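Local coordinates for protein protocatechuate decarboxylase (Klebsiella pneumoniae, PDB 5O3M) that probably removes the carboxyl group of 3,4-dihydroxybenzoate (protocatechuate) to give catechol, as a member of the prenylated-flavin-dependent UbiD decarboxylase family, at residues G221-I226 with L289-R294; A176-D181 with E211-K216. All coordinates share one frame; numbering follows the deposited sequence.

Contact 1: residues G221-I226 with L289-R294; sequences GKPLPI and LLPGVR
Leu224 and Leu289 face each other as a hydrogen-bonded antiparallel pair and give one another two backbone bonds: Leu224 N donates to Leu289 O at 3.1 Å, and Leu289 N donates to Leu224 O at 2.8 Å. The same Leu289 carbonyl also takes a CA-H...O contact from Pro223, with Pro223 CA 3.2 Å from Leu289 O, so this oxygen is met by two consecutive residues of 221-226. The two leucine side chains leave the sheet on the same face, CB to CB 4.3 Å. Leu289 turns CG anti to its own carbonyl carbon (chi1 -74°), and its CD1 lies 4.2 Å from Ile226 CD1.

Toward Pro291 the backbone pairing of the two segments stops, and prolines take over. The Pro291 ring lies along the backbone of Lys222, its CB 3.6 Å from Lys222 O, and its CD reaches the Pro223 ring at CB, 4.2 Å away. Gly221 brings the chain in with positive phi, closing helix 209-219 with a Schellman motif.

Beyond Pro291, Glu218 of that helix accepts from Gly292 N and forms a salt bridge with Arg294. The contact joins the start of strand 224-230 to the end of strand 283-289, neighbours in the antiparallel sheet of the Rift-related domain. Helix 209-219 lies against them, Leu224 packing on Phe213 and Ile226 on Ile210, while Ile226 and Leu289 also meet Ile324 of strand 323-331.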
# COMPACT_ATOMS: atom_id res chain seq x y z
N GLY A 221 -11.90 -40.27 36.84
CA GLY A 221 -12.25 -41.56 36.29
C GLY A 221 -13.72 -41.87 36.37
O GLY A 221 -14.09 -43.04 36.48
N LYS A 222 -14.58 -40.85 36.30
CA LYS A 222 -16.01 -41.00 36.47
C LYS A 222 -16.77 -40.41 35.29
O LYS A 222 -16.33 -39.43 34.68
CB LYS A 222 -16.50 -40.32 37.76
CG LYS A 222 -15.86 -40.84 39.06
CD LYS A 222 -16.71 -40.44 40.26
CE LYS A 222 -15.93 -40.45 41.55
NZ LYS A 222 -15.56 -41.83 41.97
N PRO A 223 -17.94 -40.97 34.96
CA PRO A 223 -18.78 -40.38 33.91
C PRO A 223 -19.41 -39.06 34.35
O PRO A 223 -19.43 -38.70 35.53
CB PRO A 223 -19.86 -41.46 33.69
CG PRO A 223 -19.91 -42.21 34.99
CD PRO A 223 -18.51 -42.20 35.53
N LEU A 224 -19.93 -38.33 33.37
CA LEU A 224 -20.71 -37.13 33.65
C LEU A 224 -22.13 -37.34 33.15
O LEU A 224 -22.35 -37.44 31.92
CB LEU A 224 -20.10 -35.88 33.00
CG LEU A 224 -20.81 -34.61 33.47
CD1 LEU A 224 -20.22 -34.10 34.78
CD2 LEU A 224 -20.83 -33.51 32.41
N PRO A 225 -23.11 -37.42 34.04
CA PRO A 225 -24.50 -37.60 33.60
C PRO A 225 -25.01 -36.35 32.89
O PRO A 225 -24.75 -35.22 33.30
CB PRO A 225 -25.26 -37.86 34.90
CG PRO A 225 -24.46 -37.14 35.92
CD PRO A 225 -23.02 -37.27 35.50
N ILE A 226 -25.77 -36.59 31.82
CA ILE A 226 -26.16 -35.54 30.89
C ILE A 226 -27.54 -35.90 30.35
O ILE A 226 -27.92 -37.08 30.32
CB ILE A 226 -25.10 -35.41 29.77
CG1 ILE A 226 -25.45 -34.31 28.77
CG2 ILE A 226 -24.91 -36.73 29.06
CD1 ILE A 226 -24.35 -34.10 27.76
N LEU A 289 -21.40 -39.00 29.76
CA LEU A 289 -20.14 -38.87 29.02
C LEU A 289 -19.08 -39.77 29.65
O LEU A 289 -18.72 -39.59 30.82
CB LEU A 289 -19.67 -37.42 29.00
CG LEU A 289 -20.46 -36.49 28.07
CD1 LEU A 289 -20.27 -35.02 28.42
CD2 LEU A 289 -20.07 -36.74 26.62
N LEU A 290 -18.57 -40.74 28.87
CA LEU A 290 -17.69 -41.78 29.38
C LEU A 290 -16.27 -41.25 29.58
O LEU A 290 -15.74 -40.51 28.74
CB LEU A 290 -17.66 -42.98 28.42
CG LEU A 290 -18.99 -43.74 28.39
CD1 LEU A 290 -18.89 -44.89 27.42
CD2 LEU A 290 -19.43 -44.23 29.79
N PRO A 291 -15.64 -41.60 30.70
CA PRO A 291 -14.27 -41.15 30.95
C PRO A 291 -13.27 -42.08 30.28
O PRO A 291 -13.49 -43.29 30.17
CB PRO A 291 -14.16 -41.21 32.47
CG PRO A 291 -15.05 -42.37 32.84
CD PRO A 291 -16.18 -42.40 31.82
N GLY A 292 -12.18 -41.49 29.79
CA GLY A 292 -11.11 -42.25 29.17
C GLY A 292 -11.51 -42.96 27.90
O GLY A 292 -10.99 -44.04 27.61
N VAL A 293 -12.43 -42.38 27.14
CA VAL A 293 -13.00 -43.01 25.94
C VAL A 293 -13.13 -41.94 24.86
O VAL A 293 -13.62 -40.84 25.13
CB VAL A 293 -14.35 -43.68 26.25
CG1 VAL A 293 -15.14 -43.97 24.98
CG2 VAL A 293 -14.14 -44.97 27.03
N ARG A 294 -12.67 -42.26 23.65
CA ARG A 294 -12.77 -41.37 22.50
C ARG A 294 -13.09 -42.21 21.27
O ARG A 294 -12.82 -43.41 21.23
CB ARG A 294 -11.48 -40.56 22.25
CG ARG A 294 -11.07 -39.61 23.37
CD ARG A 294 -11.94 -38.36 23.43
NE ARG A 294 -11.41 -37.43 24.42
CZ ARG A 294 -11.55 -37.58 25.73
NH1 ARG A 294 -12.23 -38.60 26.22
NH2 ARG A 294 -11.02 -36.68 26.56

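Contact 2: residues A176-D181 with E211-K216; sequences ASDPVD and EVFRQK
Phe213 packs helix 209-219 against the end of strand 168-177, a helix-on-sheet contact within the Rift-related domain of this UbiD-family protein, and it has the most surface buried here. Asp178 N sits 3.4 Å above the plane of the Phe213 ring, over the centre, with Ser177 C over the same face. Asp178 CB makes a CH-pi contact, 4.0 Å from the Phe213 ring centroid and 28° off the normal. Ala176 O lies at the ring edge, near its plane.

Lys216, one helical turn on, runs beside Pro179 and Val180 before it reaches the acid. Its CG lies 3.6 Å from Pro179 CG, and CD presses tightly on Val180 CG2. A bend at chi3 (-48°) brings the amine to the carboxylate of Asp178, which its side chain crosses at about a right angle.

With CG anti to the backbone N (chi1 -174°), the Asp178 carboxylate reaches both its own loop and Lys216. Asp178 OD2 forms an Asx turn and Asx motif, taking Asp181 N on its anti lone pair at 2.7 Å and Val180 N from above the carboxylate plane at 3.1 Å. These two bonds fix the rotation of the carboxylate; the nearby lysine charge probably favours the ionised form of Asp178. Lys216 NZ completes a salt bridge with a weak bond to Asp178 OD2 and a short one to Asp178 OD1, 2.6 Å along the syn lone pair.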
# COMPACT_ATOMS: atom_id res chain seq x y z
N ALA A 176 -26.39 -30.23 32.11
CA ALA A 176 -25.32 -30.90 32.84
C ALA A 176 -24.93 -30.04 34.03
O ALA A 176 -25.18 -28.83 34.07
CB ALA A 176 -24.11 -31.17 31.95
N SER A 177 -24.29 -30.68 35.01
CA SER A 177 -23.87 -30.07 36.26
C SER A 177 -22.43 -30.48 36.58
O SER A 177 -21.95 -31.53 36.13
CB SER A 177 -24.78 -30.48 37.44
OG SER A 177 -26.15 -30.38 37.12
N ASP A 178 -21.78 -29.67 37.39
CA ASP A 178 -20.43 -29.98 37.86
C ASP A 178 -20.46 -31.24 38.72
O ASP A 178 -21.32 -31.37 39.60
CB ASP A 178 -19.88 -28.79 38.65
CG ASP A 178 -18.43 -28.96 39.05
OD1 ASP A 178 -17.55 -28.77 38.18
OD2 ASP A 178 -18.17 -29.27 40.23
N PRO A 179 -19.53 -32.19 38.51
CA PRO A 179 -19.60 -33.45 39.28
C PRO A 179 -19.29 -33.28 40.76
O PRO A 179 -19.67 -34.15 41.55
CB PRO A 179 -18.54 -34.34 38.60
CG PRO A 179 -17.53 -33.34 38.07
CD PRO A 179 -18.34 -32.13 37.64
N VAL A 180 -18.62 -32.21 41.15
CA VAL A 180 -18.26 -31.96 42.54
C VAL A 180 -19.21 -30.96 43.19
O VAL A 180 -19.64 -31.16 44.33
CB VAL A 180 -16.80 -31.48 42.63
CG1 VAL A 180 -16.43 -31.17 44.08
CG2 VAL A 180 -15.85 -32.53 42.05
N ASP A 181 -19.54 -29.88 42.48
CA ASP A 181 -20.41 -28.82 42.98
C ASP A 181 -21.69 -28.83 42.15
O ASP A 181 -21.75 -28.23 41.07
CB ASP A 181 -19.71 -27.47 42.92
CG ASP A 181 -20.56 -26.35 43.51
OD1 ASP A 181 -21.69 -26.64 43.95
OD2 ASP A 181 -20.09 -25.20 43.54
N GLU A 211 -18.01 -28.67 29.30
CA GLU A 211 -16.80 -29.40 28.97
C GLU A 211 -15.87 -29.43 30.14
O GLU A 211 -15.13 -30.36 30.31
CB GLU A 211 -16.11 -28.78 27.79
CG GLU A 211 -14.64 -29.09 27.72
CD GLU A 211 -14.38 -30.44 27.15
OE1 GLU A 211 -15.33 -31.20 27.02
OE2 GLU A 211 -13.26 -30.75 26.82
N VAL A 212 -15.92 -28.40 30.96
CA VAL A 212 -15.10 -28.32 32.13
C VAL A 212 -15.64 -29.28 33.17
O VAL A 212 -14.90 -29.85 33.93
CB VAL A 212 -15.10 -26.90 32.68
CG1 VAL A 212 -14.83 -26.91 34.14
CG2 VAL A 212 -14.07 -26.07 31.96
N PHE A 213 -16.94 -29.46 33.20
CA PHE A 213 -17.52 -30.41 34.11
C PHE A 213 -17.03 -31.77 33.65
O PHE A 213 -16.58 -32.57 34.43
CB PHE A 213 -19.03 -30.43 34.01
CG PHE A 213 -19.71 -29.17 34.38
CD1 PHE A 213 -19.08 -28.19 35.08
CD2 PHE A 213 -21.02 -28.98 34.05
CE1 PHE A 213 -19.74 -27.06 35.43
CE2 PHE A 213 -21.68 -27.86 34.40
CZ PHE A 213 -21.04 -26.89 35.08
N ARG A 214 -17.13 -32.05 32.37
CA ARG A 214 -16.71 -33.32 31.84
C ARG A 214 -15.29 -33.70 32.18
O ARG A 214 -15.04 -34.80 32.59
CB ARG A 214 -16.88 -33.34 30.34
CG ARG A 214 -16.90 -34.73 29.77
CD ARG A 214 -16.61 -34.72 28.30
NE ARG A 214 -15.35 -34.11 28.01
CZ ARG A 214 -14.19 -34.70 28.20
NH1 ARG A 214 -14.14 -35.90 28.67
NH2 ARG A 214 -13.09 -34.07 27.90
N GLN A 215 -14.37 -32.80 31.93
CA GLN A 215 -12.95 -33.05 32.23
C GLN A 215 -12.73 -33.36 33.70
O GLN A 215 -11.95 -34.26 34.04
CB GLN A 215 -12.12 -31.84 31.81
CG GLN A 215 -11.91 -31.74 30.32
CD GLN A 215 -11.44 -30.37 29.91
OE1 GLN A 215 -11.65 -29.38 30.62
NE2 GLN A 215 -10.79 -30.29 28.75
N LYS A 216 -13.39 -32.62 34.60
CA LYS A 216 -13.26 -32.87 36.03
C LYS A 216 -13.79 -34.25 36.40
O LYS A 216 -13.24 -34.92 37.28
CB LYS A 216 -14.01 -31.80 36.83
CG LYS A 216 -14.14 -32.11 38.32
CD LYS A 216 -14.99 -31.06 39.03
CE LYS A 216 -14.57 -29.64 38.66
NZ LYS A 216 -15.28 -28.63 39.50

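From the N terminus, contact 2 comes first: residues 176-181 carry the end of strand 168-177 and the turn after it, and the chain runs through strands 185-196 and 199-202 before helix 209-219 returns residues 211-216 to them. Only then does contact 1 open, where residues 221-226 leave that helix for strand 224-230, and residues 289-294 close its longer loop. The two loops therefore follow in series, neither crossing nor nesting. Strands 168-177 and 224-230 are neighbours in one antiparallel sheet, and the helix packs on both. Leu224 joins the contacts, its CD1 3.4 Å from Ser177 O; Leu289 CD1 likewise lies 3.6 Å from Arg214 CG.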